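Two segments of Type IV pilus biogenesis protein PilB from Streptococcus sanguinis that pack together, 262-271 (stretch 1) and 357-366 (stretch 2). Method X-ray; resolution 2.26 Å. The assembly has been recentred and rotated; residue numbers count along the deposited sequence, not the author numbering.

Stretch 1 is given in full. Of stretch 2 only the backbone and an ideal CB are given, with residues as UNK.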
# COMPACT_ATOMS: atom_id res chain seq x y z
N LEU A 262 3.27 -15.58 8.72
CA LEU A 262 2.53 -15.13 7.54
C LEU A 262 1.25 -15.93 7.36
O LEU A 262 0.23 -15.39 6.91
CB LEU A 262 3.43 -15.24 6.30
CG LEU A 262 2.80 -14.67 5.01
CD1 LEU A 262 2.65 -13.14 5.08
CD2 LEU A 262 3.59 -15.08 3.79
N ARG A 263 1.30 -17.22 7.71
CA ARG A 263 0.10 -18.05 7.63
C ARG A 263 -0.98 -17.52 8.54
O ARG A 263 -2.13 -17.34 8.13
CB ARG A 263 0.44 -19.51 7.96
CG ARG A 263 -0.78 -20.44 7.97
CD ARG A 263 -0.36 -21.91 8.01
NE ARG A 263 0.31 -22.29 9.26
CZ ARG A 263 0.06 -23.44 9.89
NH1 ARG A 263 -0.84 -24.28 9.39
NH2 ARG A 263 0.70 -23.75 11.02
N TYR A 264 -0.64 -17.26 9.81
CA TYR A 264 -1.64 -16.71 10.72
C TYR A 264 -2.16 -15.37 10.21
O TYR A 264 -3.37 -15.14 10.18
CB TYR A 264 -1.04 -16.55 12.11
CG TYR A 264 -1.00 -17.82 12.95
CD1 TYR A 264 -0.42 -18.99 12.44
CD2 TYR A 264 -1.49 -17.84 14.25
CE1 TYR A 264 -0.35 -20.13 13.21
CE2 TYR A 264 -1.42 -18.98 15.02
CZ TYR A 264 -0.85 -20.12 14.50
OH TYR A 264 -0.77 -21.28 15.24
N GLY A 265 -1.25 -14.50 9.77
CA GLY A 265 -1.67 -13.22 9.24
C GLY A 265 -2.65 -13.34 8.10
O GLY A 265 -3.72 -12.75 8.12
N MET A 266 -2.29 -14.15 7.09
CA MET A 266 -3.11 -14.18 5.87
C MET A 266 -4.46 -14.86 6.11
O MET A 266 -5.48 -14.44 5.52
CB MET A 266 -2.36 -14.88 4.74
CG MET A 266 -1.14 -14.11 4.26
SD MET A 266 -0.45 -14.80 2.76
CE MET A 266 0.45 -13.37 2.09
N ILE A 267 -4.51 -15.93 6.91
CA ILE A 267 -5.82 -16.57 7.08
C ILE A 267 -6.75 -15.68 7.88
O ILE A 267 -7.94 -15.57 7.57
CB ILE A 267 -5.72 -17.99 7.68
CG1 ILE A 267 -7.10 -18.66 7.59
CG2 ILE A 267 -5.29 -17.98 9.11
CD1 ILE A 267 -7.05 -20.19 7.69
N SER A 268 -6.22 -14.98 8.90
CA SER A 268 -7.08 -14.03 9.62
C SER A 268 -7.55 -12.90 8.70
O SER A 268 -8.67 -12.41 8.85
CB SER A 268 -6.35 -13.47 10.84
OG SER A 268 -5.33 -12.56 10.49
N LEU A 269 -6.75 -12.51 7.71
CA LEU A 269 -7.20 -11.50 6.75
C LEU A 269 -8.27 -12.05 5.82
O LEU A 269 -9.18 -11.32 5.40
CB LEU A 269 -6.00 -10.99 5.94
CG LEU A 269 -5.07 -9.95 6.57
CD1 LEU A 269 -3.94 -9.69 5.58
CD2 LEU A 269 -5.82 -8.64 6.91
N GLN A 270 -8.19 -13.34 5.47
CA GLN A 270 -9.20 -13.92 4.61
C GLN A 270 -10.59 -13.83 5.23
O GLN A 270 -11.59 -13.71 4.51
CB GLN A 270 -8.86 -15.38 4.29
CG GLN A 270 -7.70 -15.58 3.33
CD GLN A 270 -7.85 -14.86 2.00
OE1 GLN A 270 -6.85 -14.52 1.36
NE2 GLN A 270 -9.09 -14.65 1.56
N SER A 271 -10.68 -13.85 6.55
CA SER A 271 -11.95 -13.85 7.24
C SER A 271 -12.45 -12.44 7.55
O SER A 271 -13.47 -12.31 8.22
CB SER A 271 -11.85 -14.65 8.53
OG SER A 271 -11.39 -13.82 9.58
N UNK A 357 -0.91 -20.09 -1.10
CA UNK A 357 -2.17 -20.68 -0.68
C UNK A 357 -3.11 -19.65 -0.04
O UNK A 357 -4.33 -19.71 -0.28
CB UNK A 357 -1.90 -21.82 0.30
N UNK A 358 -2.59 -18.72 0.76
CA UNK A 358 -3.43 -17.89 1.62
C UNK A 358 -3.50 -16.42 1.20
O UNK A 358 -4.14 -15.61 1.90
CB UNK A 358 -2.92 -17.97 3.06
N UNK A 359 -2.89 -16.04 0.09
CA UNK A 359 -2.75 -14.62 -0.20
C UNK A 359 -3.71 -14.04 -1.22
O UNK A 359 -3.48 -12.92 -1.69
CB UNK A 359 -1.32 -14.36 -0.68
N UNK A 360 -4.80 -14.75 -1.53
CA UNK A 360 -5.65 -14.37 -2.65
C UNK A 360 -6.25 -12.98 -2.49
O UNK A 360 -6.24 -12.17 -3.43
CB UNK A 360 -6.77 -15.40 -2.82
N UNK A 361 -6.78 -12.66 -1.33
CA UNK A 361 -7.39 -11.34 -1.39
C UNK A 361 -6.49 -10.15 -1.10
O UNK A 361 -6.98 -9.02 -0.95
CB UNK A 361 -8.56 -11.30 -0.40
N UNK A 362 -5.18 -10.34 -1.00
CA UNK A 362 -4.33 -9.41 -0.26
C UNK A 362 -3.74 -8.38 -1.22
O UNK A 362 -3.22 -8.72 -2.29
CB UNK A 362 -3.22 -10.16 0.48
N UNK A 363 -3.84 -7.11 -0.83
CA UNK A 363 -3.38 -6.03 -1.70
C UNK A 363 -1.86 -5.95 -1.72
O UNK A 363 -1.25 -5.88 -2.80
CB UNK A 363 -3.97 -4.69 -1.25
N UNK A 364 -1.21 -5.98 -0.56
CA UNK A 364 0.24 -5.83 -0.54
C UNK A 364 0.78 -6.44 0.74
O UNK A 364 0.14 -6.38 1.79
CB UNK A 364 0.65 -4.36 -0.66
N UNK A 365 1.97 -7.04 0.63
CA UNK A 365 2.75 -7.44 1.80
C UNK A 365 3.96 -6.51 1.90
O UNK A 365 4.81 -6.47 1.00
CB UNK A 365 3.18 -8.90 1.71
N UNK A 366 4.05 -5.80 3.02
CA UNK A 366 5.22 -5.01 3.38
C UNK A 366 6.09 -5.83 4.32
O UNK A 366 5.60 -6.36 5.33
CB UNK A 366 4.82 -3.68 4.02

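Position 357 lies in the last part of a helix. Its CA-to-CB bond points sideways, and stretch 1 offers nothing within 5.5 Å of the CB. Many residues would suit it, polar ones included. The residue is Lys 357, whose extended chain makes no contact with stretch 1.

At position 358 the CB points toward the helix of stretch 1 and lies 3.6 Å from Met 266 CB. Beyond it, the aliphatic parts of Arg 263 and Ile 267 leave an apolar groove. A large apolar or aromatic side chain would suit; leucine, methionine or phenylalanine are all plausible. The residue is Phe 358, with chi1 in the m well. Its CE2 lies 4.0 Å from Arg 263 CG, and its CE1 lies 3.9 Å from Ile 267 CD1. Both neighbours meet the ring obliquely.

At position 359 the chain leaves helical geometry and begins a type I turn. Phi and psi of -102/16 do not demand glycine. The CA-to-CB direction is away from stretch 1, yet an ideal CB would sit 3.4 Å from Met 266 CE, which is tight. The lack of a CB therefore suits this place best; alanine would already sit close to Met 266 CE. It is Gly 359, and its CA packs 3.8 Å from Met 266 SD.

Position 360 points sideways, with its CB 4.3 Å from Gln 270 OE1. Little else of stretch 1 is near, so the choice is broad. Leu 360 makes only this marginal side-chain approach.

Position 361 has a CB direction toward stretch 1, and there is room for a CB, 3.9 Å from Gln 270 NE2. Its angles, -87/9, are open to most residues, so glycine is not required here. The residue is Gly 361. Its N gives the only hydrogen bond across the stretches, to Gln 270 OE1, 3.3 Å, at 177°.

Position 362 closes the turn and points toward Met 266 and Leu 269. The space before them suits a medium-sized apolar side chain: leucine, isoleucine or methionine. The residue is Ile 362, with chi1 m and chi2 t. Its CD1 reaches 3.5 Å from Met 266 CG and 4.0 Å from Leu 269 CD1, so that one methyl touches both side chains.

Positions 363 and 364 are out of reach and stretch 1 sets no preference. They are Lys 363 and Arg 364.

Position 365, in a strand, points toward the tip of Met 266, with CE 5.2 Å from the ideal CB. A modest apolar residue would suit. Val 365 places CG2 3.9 Å from Met 266 CE.

Position 366 is out of reach. It is Asn 366.

Stretch 2 (357-366) KFGLGIKRVN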
# COMPACT_ATOMS: atom_id res chain seq x y z
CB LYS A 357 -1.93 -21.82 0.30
CG LYS A 357 -3.21 -22.51 0.71
CD LYS A 357 -2.96 -23.82 1.41
CE LYS A 357 -4.29 -24.58 1.62
NZ LYS A 357 -4.00 -25.92 2.19
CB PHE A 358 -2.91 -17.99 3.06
CG PHE A 358 -3.11 -19.34 3.71
CD1 PHE A 358 -4.36 -19.72 4.18
CD2 PHE A 358 -2.05 -20.25 3.82
CE1 PHE A 358 -4.55 -20.97 4.77
CE2 PHE A 358 -2.23 -21.49 4.39
CZ PHE A 358 -3.49 -21.85 4.88
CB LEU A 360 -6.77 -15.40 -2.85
CG LEU A 360 -7.68 -15.05 -4.03
CD1 LEU A 360 -6.91 -15.04 -5.34
CD2 LEU A 360 -8.89 -15.99 -4.11
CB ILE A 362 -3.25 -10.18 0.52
CG1 ILE A 362 -3.92 -10.90 1.68
CG2 ILE A 362 -2.17 -9.24 1.05
CD1 ILE A 362 -3.04 -11.89 2.33
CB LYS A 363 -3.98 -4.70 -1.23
CG LYS A 363 -3.40 -3.49 -1.91
CD LYS A 363 -3.76 -3.45 -3.37
CE LYS A 363 -3.77 -2.01 -3.89
NZ LYS A 363 -3.36 -1.95 -5.31
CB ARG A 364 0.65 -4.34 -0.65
CG ARG A 364 2.16 -4.02 -0.42
CD ARG A 364 2.47 -2.50 -0.58
NE ARG A 364 1.82 -1.99 -1.78
CZ ARG A 364 0.78 -1.15 -1.76
NH1 ARG A 364 0.31 -0.73 -0.61
NH2 ARG A 364 0.22 -0.77 -2.89
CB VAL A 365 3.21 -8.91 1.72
CG1 VAL A 365 4.04 -9.26 2.97
CG2 VAL A 365 2.00 -9.86 1.54
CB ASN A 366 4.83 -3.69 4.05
CG ASN A 366 4.28 -2.66 3.06
OD1 ASN A 366 5.03 -1.85 2.51
ND2 ASN A 366 2.98 -2.67 2.85
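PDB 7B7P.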